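Local coordinates for penicillin-binding protein PbpB (Mycobacterium tuberculosis, PDB 6KGU) that synthesises cross-linked peptidoglycan for the cell wall and carries a penicillin-sensitive transpeptidase domain, here holding the antibiotic aztreonam, at residues 270-275 against 322-327; 297-302 against 328-333; 339-344 against 379-384. One frame throughout, in Å; residues are numbered along the deposited sequence. Where two conformers were deposited one is given.

Contact 1. Residues 270-275 against 322-327; sequences VNKIVA and GKSSNV. With AZR (2-({[(1Z)-1-(2-amino-1,3-thiazol-4-yl)-2-oxo-2-{[(2S,3S)-1-oxo-3-(sulfoamino)butan-2-yl]amino}ethylidene]amino}oxy)-2-methylpropanoic acid), chain B.
K272 reaches S324 and N326 with the end of its side chain. The sequence and geometry fit the SxxK and SxN motifs of penicillin-binding transpeptidases. S269, the probable acyl-ester serine, opens the first motif; its side chain lies close to that of S324.

Hydrogen bonds to the lysine come first. CG of K272 stands beside the backbone N (chi1 -70°), and the chain runs out straight from there. NZ donates to S324 OG at 2.8 Å. It also donates to N326 OD1 at 3.0 Å. NZ approaches OD1 at a C=O...donor angle of 147°, tilted 16° from the carbonyl plane. The lysine chain and the asparagine side chain cross at about a right angle. The amine thus ties the two motif residues together at one point.

Backbone features position these groups. S324 is the first residue past helix 317-323 to depart from helical angles, and its phi is positive. S325 is the N-cap of helix 326-336: its OG bonds G328 N and also D306.

Bonds to the bound aztreonam come last. S324 OG accepts from N12 of AZR at 2.9 Å. The same hydroxyl is hydrogen-bonded to K475 NZ, so three nitrogens surround it. The amide of N326 is shared: OD1 faces the lysine, while ND2 points at the ligand carbonyl. If that second bond is real, both ends of the amide are held. It is almost straight, but the 2.5 Å from N326 ND2 to O10 of AZR is unusually short and the length is doubtful.

Contact 2. Residues 297-302 against 328-333; sequences IQMGGV and GTLMLS
M299 lays its sulfur against L330, and this is the closest meeting of strand 297-299 with helix 328-333. SD of M299 lies 3.7 Å from CB of L330. It also sits 4.2 Å from each of the two methyls, CD1 and CD2, of that leucine. One sulfur therefore touches the base and both tips of the branch. The methionine gets there by being fully stretched. CG is anti to the backbone N (chi1 179°), and the later torsions are extended too. The leucine and methionine chains cross obliquely.

I297 packs two residues back along the strand, with a looser fit. Its CD1 is 4.3 Å from CB of L330. CD1 also approaches CG of M331, but that methionine has two deposited conformers, so the pair carries little weight. There is no hydrogen bond across the contact. It is purely apolar.

The strand belongs to a two-stranded beta hairpin, 296-299 with 302-305. Its tip is a type I' turn from M299 to V302, with G300 and G301 in the middle. M299 N bonds V302 O, and V302 N bonds M299 O, which makes this a tight two-residue turn. I297 and M299 lie on the same face of the strand and turn to the helix, while Q298 between them does not. The strand and helix axes pass 10.3 Å apart at 45°.

Further out, M299 touches F377, and L330 touches P381. I297 reaches V327 and Q334 of helix 326-336. Within the helix, T329 O accepts twice from S333, from its N and from its OG. The OG bond is 2.8 Å from S333 OG to T329 O, with the hydroxyl well above the carbonyl plane.

Contact 3. Residues 339-344 against 379-384; sequences ERYYDM and NLPIGQ. With AZR (2-({[(1Z)-1-(2-amino-1,3-thiazol-4-yl)-2-oxo-2-{[(2S,3S)-1-oxo-3-(sulfoamino)butan-2-yl]amino}ethylidene]amino}oxy)-2-methylpropanoic acid), chain B.
Y341 drives its ring against P381 and L380, and the packing is tight there. CG of P381 sits over one ring face, 4.2 Å from the centroid and 15° off the normal. This is a CH-pi contact, shifted toward the hydroxyl end of the ring. L380 adds its CB, 4.0 Å from CE2 of Y341, at an oblique approach. The phenol oxygen goes furthest in: OH of Y341 is 3.2 Å from CA of P381. The ring reaches that far because CG of Y341 is anti to the backbone N (chi1 -176°).

A water completes this end. It lies in the plane of the ring, at its edge. It accepts from Y341 OH at 2.7 Å and donates to P381 O at 2.8 Å. The phenol hydroxyl and that carbonyl are thus bridged inside the protein.

Helix 338-347 here meets the loop before helix 390-401, in the transpeptidase domain. The loop makes a short 3-10 turn at L380 and P381. N379 O holds it closed, accepting from I382 N and Q384 N on opposite faces of its plane. L380 O also takes a bond from N271 ND2.

Across the loop from Y341, the chain faces the ligand. G383 and Q384 belong to the aztreonam pocket. Q384 CB lies 3.6 Å from the thiazole sulfur S8 of AZR, and CD1 of I382 is 4.0 Å from the ring carbon C25. The solvent side is different: the far side of helix 338-347, with E339 and D343, is exposed.

Overall arrangement
Along the chain, 270-275 comes first and runs into helix 272-281. Contact 1 closes the loop from there to 322-327. Contact 2 starts inside that loop, at the hairpin strand 297-299, and ends beyond it, on helix 326-336. The two loops therefore cross. Contact 3 follows in series, closing the loop from helix 338-347 to 379-384. All three lie in the transpeptidase domain, with centres 11 to 12 Å apart. A275 against T329 and S333 joins contacts 1 and 2. P381 against S333 and T329 joins contacts 2 and 3. V274 against Y341 and M344 joins contacts 1 and 3, which both touch aztreonam. Helix 326-336 serves contacts 1 and 2.

Contact 1. Residues 270-275 against 322-327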
loop_
_atom_site.group_PDB
_atom_site.type_symbol
_atom_site.label_atom_id
_atom_site.label_comp_id
_atom_site.label_asym_id
_atom_site.label_seq_id
_atom_site.Cartn_x
_atom_site.Cartn_y
_atom_site.Cartn_z
ATOM N N VAL A 270 -10.151 5.935 1.801
ATOM C CA VAL A 270 -8.719 6.214 1.866
ATOM C C VAL A 270 -8.331 7.202 0.787
ATOM O O VAL A 270 -7.323 7.903 0.923
ATOM C CB VAL A 270 -7.830 4.956 1.765
ATOM C CG1 VAL A 270 -7.884 4.179 3.059
ATOM C CG2 VAL A 270 -8.199 4.091 0.533
ATOM N N ASN A 271 -9.136 7.310 -0.269
ATOM C CA ASN A 271 -8.863 8.297 -1.301
ATOM C C ASN A 271 -9.046 9.733 -0.822
ATOM O O ASN A 271 -8.652 10.656 -1.545
ATOM C CB ASN A 271 -9.754 8.049 -2.527
ATOM C CG ASN A 271 -9.133 8.601 -3.787
ATOM O OD1 ASN A 271 -7.962 8.348 -4.053
ATOM N ND2 ASN A 271 -9.886 9.396 -4.544
ATOM N N LYS A 272 -9.639 9.950 0.357
ATOM C CA LYS A 272 -9.918 11.309 0.792
ATOM C C LYS A 272 -8.647 12.106 1.039
ATOM O O LYS A 272 -8.703 13.338 1.095
ATOM C CB LYS A 272 -10.805 11.297 2.042
ATOM C CG LYS A 272 -12.249 10.826 1.740
ATOM C CD LYS A 272 -13.151 10.902 2.968
ATOM C CE LYS A 272 -14.527 10.291 2.706
ATOM N NZ LYS A 272 -15.396 10.334 3.939
ATOM N N ILE A 273 -7.498 11.436 1.148
ATOM C CA ILE A 273 -6.228 12.156 1.208
ATOM C C ILE A 273 -6.091 13.141 0.046
ATOM O O ILE A 273 -5.508 14.223 0.204
ATOM C CB ILE A 273 -5.054 11.157 1.252
ATOM C CG1 ILE A 273 -3.749 11.894 1.552
ATOM C CG2 ILE A 273 -4.955 10.357 -0.069
ATOM C CD1 ILE A 273 -2.547 10.976 1.648
ATOM N N VAL A 274 -6.654 12.815 -1.124
ATOM C CA VAL A 274 -6.506 13.713 -2.268
ATOM C C VAL A 274 -7.287 15.003 -2.043
ATOM O O VAL A 274 -6.747 16.102 -2.219
ATOM C CB VAL A 274 -6.915 13.015 -3.576
ATOM C CG1 VAL A 274 -6.752 13.955 -4.744
ATOM C CG2 VAL A 274 -6.041 11.750 -3.797
ATOM N N ALA A 275 -8.567 14.890 -1.655
ATOM C CA ALA A 275 -9.354 16.085 -1.351
ATOM C C ALA A 275 -8.722 16.895 -0.228
ATOM O O ALA A 275 -8.700 18.134 -0.281
ATOM C CB ALA A 275 -10.789 15.704 -0.979
ATOM N N GLY A 322 -11.515 13.153 9.890
ATOM C CA GLY A 322 -11.409 12.287 11.055
ATOM C C GLY A 322 -12.626 11.392 11.238
ATOM O O GLY A 322 -12.493 10.230 11.632
ATOM N N LYS A 323 -13.826 11.914 10.947
ATOM C CA LYS A 323 -15.066 11.141 11.032
ATOM C C LYS A 323 -15.474 10.534 9.698
ATOM O O LYS A 323 -16.378 9.692 9.670
ATOM C CB LYS A 323 -16.219 12.008 11.560
ATOM C CG LYS A 323 -16.045 12.405 13.038
ATOM C CD LYS A 323 -17.329 12.889 13.688
ATOM C CE LYS A 323 -17.070 13.411 15.113
ATOM N NZ LYS A 323 -16.587 12.336 16.045
ATOM N N SER A 324 -14.821 10.941 8.609
ATOM C CA SER A 324 -15.077 10.445 7.258
ATOM C C SER A 324 -16.498 10.802 6.799
ATOM O O SER A 324 -17.303 9.940 6.441
ATOM C CB SER A 324 -14.820 8.939 7.161
ATOM O OG SER A 324 -14.427 8.567 5.833
ATOM N N SER A 325 -16.793 12.105 6.814
ATOM C CA SER A 325 -18.030 12.622 6.231
ATOM C C SER A 325 -17.857 12.716 4.719
ATOM O O SER A 325 -17.013 13.481 4.236
ATOM C CB SER A 325 -18.384 13.982 6.829
ATOM O OG SER A 325 -19.457 14.584 6.110
ATOM N N ASN A 326 -18.602 11.884 3.974
ATOM C CA ASN A 326 -18.641 12.008 2.518
ATOM C C ASN A 326 -19.191 13.367 2.103
ATOM O O ASN A 326 -18.676 13.997 1.171
ATOM C CB ASN A 326 -19.509 10.907 1.886
ATOM C CG ASN A 326 -18.899 9.509 1.990
ATOM O OD1 ASN A 326 -17.731 9.331 2.325
ATOM N ND2 ASN A 326 -19.712 8.505 1.684
ATOM N N VAL A 327 -20.260 13.814 2.765
ATOM C CA VAL A 327 -20.859 15.108 2.441
ATOM C C VAL A 327 -19.858 16.235 2.677
ATOM O O VAL A 327 -19.683 17.122 1.832
ATOM C CB VAL A 327 -22.147 15.315 3.253
ATOM C CG1 VAL A 327 -22.654 16.754 3.095
ATOM C CG2 VAL A 327 -23.227 14.292 2.817
HETATM C C7 AZR B . -18.081 5.573 5.745
HETATM S S8 AZR B . -16.957 3.991 -2.508
HETATM O O9 AZR B . -14.646 4.684 2.997
HETATM O O10 AZR B . -18.986 6.079 1.802
HETATM O O11 AZR B . -20.054 3.284 2.783
HETATM N N12 AZR B . -15.624 5.887 5.749
HETATM N N13 AZR B . -17.399 4.715 2.706
HETATM N N14 AZR B . -19.650 2.970 1.451
HETATM N N15 AZR B . -18.480 2.481 -1.058
HETATM N N16 AZR B . -17.827 1.513 -3.101
HETATM S S17 AZR B . -14.827 5.088 6.877
HETATM C C18 AZR B . -16.767 5.281 5.042
HETATM C C19 AZR B . -16.758 5.706 3.563
HETATM C C20 AZR B . -15.266 5.707 3.144
HETATM C C21 AZR B . -18.406 4.995 1.856
HETATM C C22 AZR B . -18.824 3.843 1.011
HETATM C C23 AZR B . -20.925 2.325 3.340
HETATM C C24 AZR B . -18.259 3.655 -0.349
HETATM C C25 AZR B . -17.476 4.577 -0.968
HETATM C C26 AZR B . -17.845 2.515 -2.211
HETATM C C27 AZR B . -20.091 1.077 3.568
HETATM C C28 AZR B . -21.512 2.841 4.642
HETATM C C29 AZR B . -22.042 2.059 2.333
HETATM O O30 AZR B . -22.317 2.813 1.425
HETATM O O31 AZR B . -22.693 0.965 2.581
HETATM O O32 AZR B . -15.651 5.001 8.026
HETATM O O33 AZR B . -13.643 6.009 7.297
HETATM O O34 AZR B . -14.262 3.934 6.280
#

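Contact 2. Residues 297-302 against 328-333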
loop_
_atom_site.group_PDB
_atom_site.type_symbol
_atom_site.label_atom_id
_atom_site.label_comp_id
_atom_site.label_asym_id
_atom_site.label_seq_id
_atom_site.Cartn_x
_atom_site.Cartn_y
_atom_site.Cartn_z
ATOM N N ILE A 297 -26.542 15.484 0.560
ATOM C CA ILE A 297 -26.669 16.547 -0.424
ATOM C C ILE A 297 -26.938 15.941 -1.793
ATOM O O ILE A 297 -26.640 14.774 -2.060
ATOM C CB ILE A 297 -25.419 17.455 -0.511
ATOM C CG1 ILE A 297 -24.171 16.647 -0.885
ATOM C CG2 ILE A 297 -25.214 18.246 0.773
ATOM C CD1 ILE A 297 -23.005 17.537 -1.254
ATOM N N GLN A 298 -27.490 16.778 -2.665
ATOM C CA GLN A 298 -27.654 16.484 -4.081
ATOM C C GLN A 298 -26.503 17.133 -4.837
ATOM O O GLN A 298 -26.346 18.357 -4.805
ATOM C CB GLN A 298 -28.989 17.016 -4.597
ATOM C CG GLN A 298 -30.198 16.515 -3.824
ATOM C CD GLN A 298 -30.412 15.029 -4.006
ATOM O OE1 GLN A 298 -30.874 14.340 -3.090
ATOM N NE2 GLN A 298 -30.077 14.518 -5.194
ATOM N N MET A 299 -25.699 16.320 -5.506
ATOM C CA MET A 299 -24.554 16.843 -6.228
ATOM C C MET A 299 -24.411 16.066 -7.525
ATOM O O MET A 299 -24.548 14.844 -7.528
ATOM C CB MET A 299 -23.275 16.736 -5.376
ATOM C CG MET A 299 -22.033 17.239 -6.056
ATOM S SD MET A 299 -20.593 17.275 -4.975
ATOM C CE MET A 299 -19.324 17.736 -6.151
ATOM N N GLY A 300 -24.144 16.776 -8.620
ATOM C CA GLY A 300 -23.935 16.098 -9.889
ATOM C C GLY A 300 -25.075 15.188 -10.296
ATOM O O GLY A 300 -24.846 14.180 -10.966
ATOM N N GLY A 301 -26.301 15.515 -9.891
ATOM C CA GLY A 301 -27.468 14.721 -10.200
ATOM C C GLY A 301 -27.739 13.572 -9.257
ATOM O O GLY A 301 -28.778 12.919 -9.391
ATOM N N VAL A 302 -26.849 13.303 -8.304
ATOM C CA VAL A 302 -26.969 12.138 -7.443
ATOM C C VAL A 302 -27.040 12.594 -5.981
ATOM O O VAL A 302 -26.767 13.749 -5.645
ATOM C CB VAL A 302 -25.817 11.138 -7.674
ATOM C CG1 VAL A 302 -24.519 11.624 -7.022
ATOM C CG2 VAL A 302 -26.206 9.737 -7.211
ATOM N N GLY A 328 -19.190 16.224 3.832
ATOM C CA GLY A 328 -18.179 17.238 4.086
ATOM C C GLY A 328 -17.061 17.187 3.063
ATOM O O GLY A 328 -16.552 18.227 2.626
ATOM N N THR A 329 -16.676 15.977 2.649
ATOM C CA THR A 329 -15.611 15.854 1.656
ATOM C C THR A 329 -16.024 16.493 0.336
ATOM O O THR A 329 -15.238 17.213 -0.291
ATOM C CB THR A 329 -15.248 14.382 1.472
ATOM O OG1 THR A 329 -14.688 13.883 2.700
ATOM C CG2 THR A 329 -14.207 14.210 0.342
ATOM N N LEU A 330 -17.270 16.275 -0.080
ATOM C CA LEU A 330 -17.714 16.806 -1.367
ATOM C C LEU A 330 -17.933 18.311 -1.309
ATOM O O LEU A 330 -17.669 19.010 -2.289
ATOM C CB LEU A 330 -18.980 16.089 -1.828
ATOM C CG LEU A 330 -18.721 14.641 -2.255
ATOM C CD1 LEU A 330 -20.030 13.932 -2.558
ATOM C CD2 LEU A 330 -17.804 14.598 -3.452
ATOM N N MET A 331 -18.419 18.833 -0.178
ATOM C CA MET A 331 -18.544 20.278 -0.036
ATOM C C MET A 331 -17.190 20.958 -0.177
ATOM O O MET A 331 -17.051 21.947 -0.904
ATOM C CB MET A 331 -19.186 20.615 1.306
ATOM C CG MET A 331 -20.620 20.144 1.384
ATOM S SD MET A 331 -21.428 20.653 2.882
ATOM C CE MET A 331 -21.085 22.402 2.855
ATOM N N LEU A 332 -16.169 20.423 0.503
ATOM C CA LEU A 332 -14.812 20.952 0.378
ATOM C C LEU A 332 -14.254 20.725 -1.015
ATOM O O LEU A 332 -13.542 21.580 -1.549
ATOM C CB LEU A 332 -13.876 20.294 1.405
ATOM C CG LEU A 332 -14.096 20.602 2.884
ATOM C CD1 LEU A 332 -13.282 19.624 3.758
ATOM C CD2 LEU A 332 -13.746 22.080 3.188
ATOM N N SER A 333 -14.525 19.557 -1.603
ATOM C CA SER A 333 -14.087 19.311 -2.976
ATOM C C SER A 333 -14.714 20.313 -3.951
ATOM O O SER A 333 -14.089 20.675 -4.956
ATOM C CB SER A 333 -14.428 17.869 -3.394
ATOM O OG SER A 333 -13.736 16.925 -2.588
#

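Contact 3. Residues 339-344 against 379-384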
loop_
_atom_site.group_PDB
_atom_site.type_symbol
_atom_site.label_atom_id
_atom_site.label_comp_id
_atom_site.label_asym_id
_atom_site.label_seq_id
_atom_site.Cartn_x
_atom_site.Cartn_y
_atom_site.Cartn_z
ATOM N N GLU A 339 -11.141 20.478 -12.188
ATOM C CA GLU A 339 -9.836 20.549 -12.844
ATOM C C GLU A 339 -8.694 20.413 -11.849
ATOM O O GLU A 339 -7.769 19.619 -12.052
ATOM C CB GLU A 339 -9.706 21.862 -13.608
ATOM C CG GLU A 339 -10.432 21.863 -14.942
ATOM C CD GLU A 339 -9.868 22.895 -15.902
ATOM O OE1 GLU A 339 -9.644 24.049 -15.476
ATOM O OE2 GLU A 339 -9.626 22.545 -17.079
ATOM N N ARG A 340 -8.708 21.218 -10.787
ATOM C CA ARG A 340 -7.634 21.108 -9.813
ATOM C C ARG A 340 -7.694 19.760 -9.101
ATOM O O ARG A 340 -6.656 19.174 -8.791
ATOM C CB ARG A 340 -7.691 22.271 -8.819
ATOM C CG ARG A 340 -7.209 23.603 -9.409
ATOM C CD ARG A 340 -7.191 24.768 -8.405
ATOM N NE ARG A 340 -8.511 25.041 -7.826
ATOM C CZ ARG A 340 -8.808 26.142 -7.130
ATOM N NH1 ARG A 340 -7.879 27.076 -6.940
ATOM N NH2 ARG A 340 -10.028 26.310 -6.623
ATOM N N TYR A 341 -8.898 19.235 -8.866
ATOM C CA TYR A 341 -8.990 17.925 -8.236
ATOM C C TYR A 341 -8.363 16.851 -9.121
ATOM O O TYR A 341 -7.526 16.066 -8.666
ATOM C CB TYR A 341 -10.434 17.566 -7.919
ATOM C CG TYR A 341 -10.469 16.252 -7.193
ATOM C CD1 TYR A 341 -10.179 16.184 -5.831
ATOM C CD2 TYR A 341 -10.715 15.064 -7.878
ATOM C CE1 TYR A 341 -10.163 14.960 -5.164
ATOM C CE2 TYR A 341 -10.709 13.853 -7.233
ATOM C CZ TYR A 341 -10.423 13.795 -5.877
ATOM O OH TYR A 341 -10.411 12.568 -5.244
ATOM N N TYR A 342 -8.762 16.797 -10.395
ATOM C CA TYR A 342 -8.184 15.800 -11.288
ATOM C C TYR A 342 -6.673 15.972 -11.415
ATOM O O TYR A 342 -5.933 14.983 -11.499
ATOM C CB TYR A 342 -8.849 15.866 -12.662
ATOM C CG TYR A 342 -8.271 14.885 -13.652
ATOM C CD1 TYR A 342 -8.612 13.544 -13.601
ATOM C CD2 TYR A 342 -7.401 15.302 -14.648
ATOM C CE1 TYR A 342 -8.096 12.641 -14.507
ATOM C CE2 TYR A 342 -6.875 14.403 -15.567
ATOM C CZ TYR A 342 -7.235 13.077 -15.491
ATOM O OH TYR A 342 -6.726 12.171 -16.392
ATOM N N ASP A 343 -6.188 17.214 -11.405
ATOM C CA ASP A 343 -4.744 17.405 -11.493
ATOM C C ASP A 343 -4.048 16.795 -10.284
ATOM O O ASP A 343 -2.975 16.196 -10.411
ATOM C CB ASP A 343 -4.396 18.889 -11.614
ATOM C CG ASP A 343 -2.910 19.123 -11.853
ATOM O OD1 ASP A 343 -2.435 18.788 -12.953
ATOM O OD2 ASP A 343 -2.215 19.642 -10.951
ATOM N N MET A 344 -4.665 16.910 -9.108
ATOM C CA MET A 344 -4.059 16.365 -7.898
ATOM C C MET A 344 -4.047 14.839 -7.925
ATOM O O MET A 344 -3.040 14.221 -7.553
ATOM C CB MET A 344 -4.806 16.897 -6.672
ATOM C CG MET A 344 -4.222 16.479 -5.354
ATOM S SD MET A 344 -2.690 17.317 -4.987
ATOM C CE MET A 344 -3.300 18.934 -4.532
ATOM N N ASN A 379 -18.336 11.420 -7.071
ATOM C CA ASN A 379 -17.920 10.083 -6.668
ATOM C C ASN A 379 -16.430 9.976 -6.380
ATOM O O ASN A 379 -16.042 9.431 -5.339
ATOM C CB ASN A 379 -18.314 9.066 -7.750
ATOM C CG ASN A 379 -19.820 8.837 -7.811
ATOM O OD1 ASN A 379 -20.436 8.997 -8.856
ATOM N ND2 ASN A 379 -20.413 8.486 -6.683
ATOM N N LEU A 380 -15.581 10.455 -7.296
ATOM C CA LEU A 380 -14.131 10.330 -7.133
ATOM C C LEU A 380 -13.611 10.849 -5.794
ATOM O O LEU A 380 -12.801 10.148 -5.165
ATOM C CB LEU A 380 -13.404 11.045 -8.284
ATOM C CG LEU A 380 -13.522 10.458 -9.686
ATOM C CD1 LEU A 380 -12.527 11.142 -10.631
ATOM C CD2 LEU A 380 -13.331 8.936 -9.661
ATOM N N PRO A 381 -14.002 12.038 -5.312
ATOM C CA PRO A 381 -13.424 12.535 -4.050
ATOM C C PRO A 381 -13.679 11.639 -2.857
ATOM O O PRO A 381 -12.881 11.664 -1.919
ATOM C CB PRO A 381 -14.077 13.911 -3.868
ATOM C CG PRO A 381 -14.383 14.366 -5.288
ATOM C CD PRO A 381 -14.834 13.077 -5.967
ATOM N N ILE A 382 -14.730 10.818 -2.858
ATOM C CA ILE A 382 -14.916 9.871 -1.762
ATOM C C ILE A 382 -14.441 8.462 -2.132
ATOM O O ILE A 382 -14.732 7.506 -1.413
ATOM C CB ILE A 382 -16.374 9.876 -1.266
ATOM C CG1 ILE A 382 -17.366 9.626 -2.406
ATOM C CG2 ILE A 382 -16.697 11.244 -0.652
ATOM C CD1 ILE A 382 -17.654 8.184 -2.706
ATOM N N GLY A 383 -13.698 8.319 -3.225
ATOM C CA GLY A 383 -13.102 7.043 -3.572
ATOM C C GLY A 383 -13.988 6.089 -4.347
ATOM O O GLY A 383 -13.735 4.880 -4.321
ATOM N N GLN A 384 -15.015 6.581 -5.034
ATOM C CA GLN A 384 -15.886 5.743 -5.847
ATOM C C GLN A 384 -15.676 6.094 -7.309
ATOM O O GLN A 384 -15.525 7.269 -7.649
ATOM C CB GLN A 384 -17.360 5.931 -5.466
ATOM C CG GLN A 384 -18.326 4.964 -6.147
ATOM C CD GLN A 384 -19.797 5.329 -5.915
ATOM O OE1 GLN A 384 -20.204 5.649 -4.794
ATOM N NE2 GLN A 384 -20.594 5.294 -6.980
HETATM C C7 AZR B . -18.081 5.573 5.745
HETATM S S8 AZR B . -16.957 3.991 -2.508
HETATM O O9 AZR B . -14.646 4.684 2.997
HETATM O O10 AZR B . -18.986 6.079 1.802
HETATM O O11 AZR B . -20.054 3.284 2.783
HETATM N N12 AZR B . -15.624 5.887 5.749
HETATM N N13 AZR B . -17.399 4.715 2.706
HETATM N N14 AZR B . -19.650 2.970 1.451
HETATM N N15 AZR B . -18.480 2.481 -1.058
HETATM N N16 AZR B . -17.827 1.513 -3.101
HETATM S S17 AZR B . -14.827 5.088 6.877
HETATM C C18 AZR B . -16.767 5.281 5.042
HETATM C C19 AZR B . -16.758 5.706 3.563
HETATM C C20 AZR B . -15.266 5.707 3.144
HETATM C C21 AZR B . -18.406 4.995 1.856
HETATM C C22 AZR B . -18.824 3.843 1.011
HETATM C C23 AZR B . -20.925 2.325 3.340
HETATM C C24 AZR B . -18.259 3.655 -0.349
HETATM C C25 AZR B . -17.476 4.577 -0.968
HETATM C C26 AZR B . -17.845 2.515 -2.211
HETATM C C27 AZR B . -20.091 1.077 3.568
HETATM C C28 AZR B . -21.512 2.841 4.642
HETATM C C29 AZR B . -22.042 2.059 2.333
HETATM O O30 AZR B . -22.317 2.813 1.425
HETATM O O31 AZR B . -22.693 0.965 2.581
HETATM O O32 AZR B . -15.651 5.001 8.026
HETATM O O33 AZR B . -13.643 6.009 7.297
HETATM O O34 AZR B . -14.262 3.934 6.280
HETATM O O HOH W 1 -10.315 12.569 -2.538
#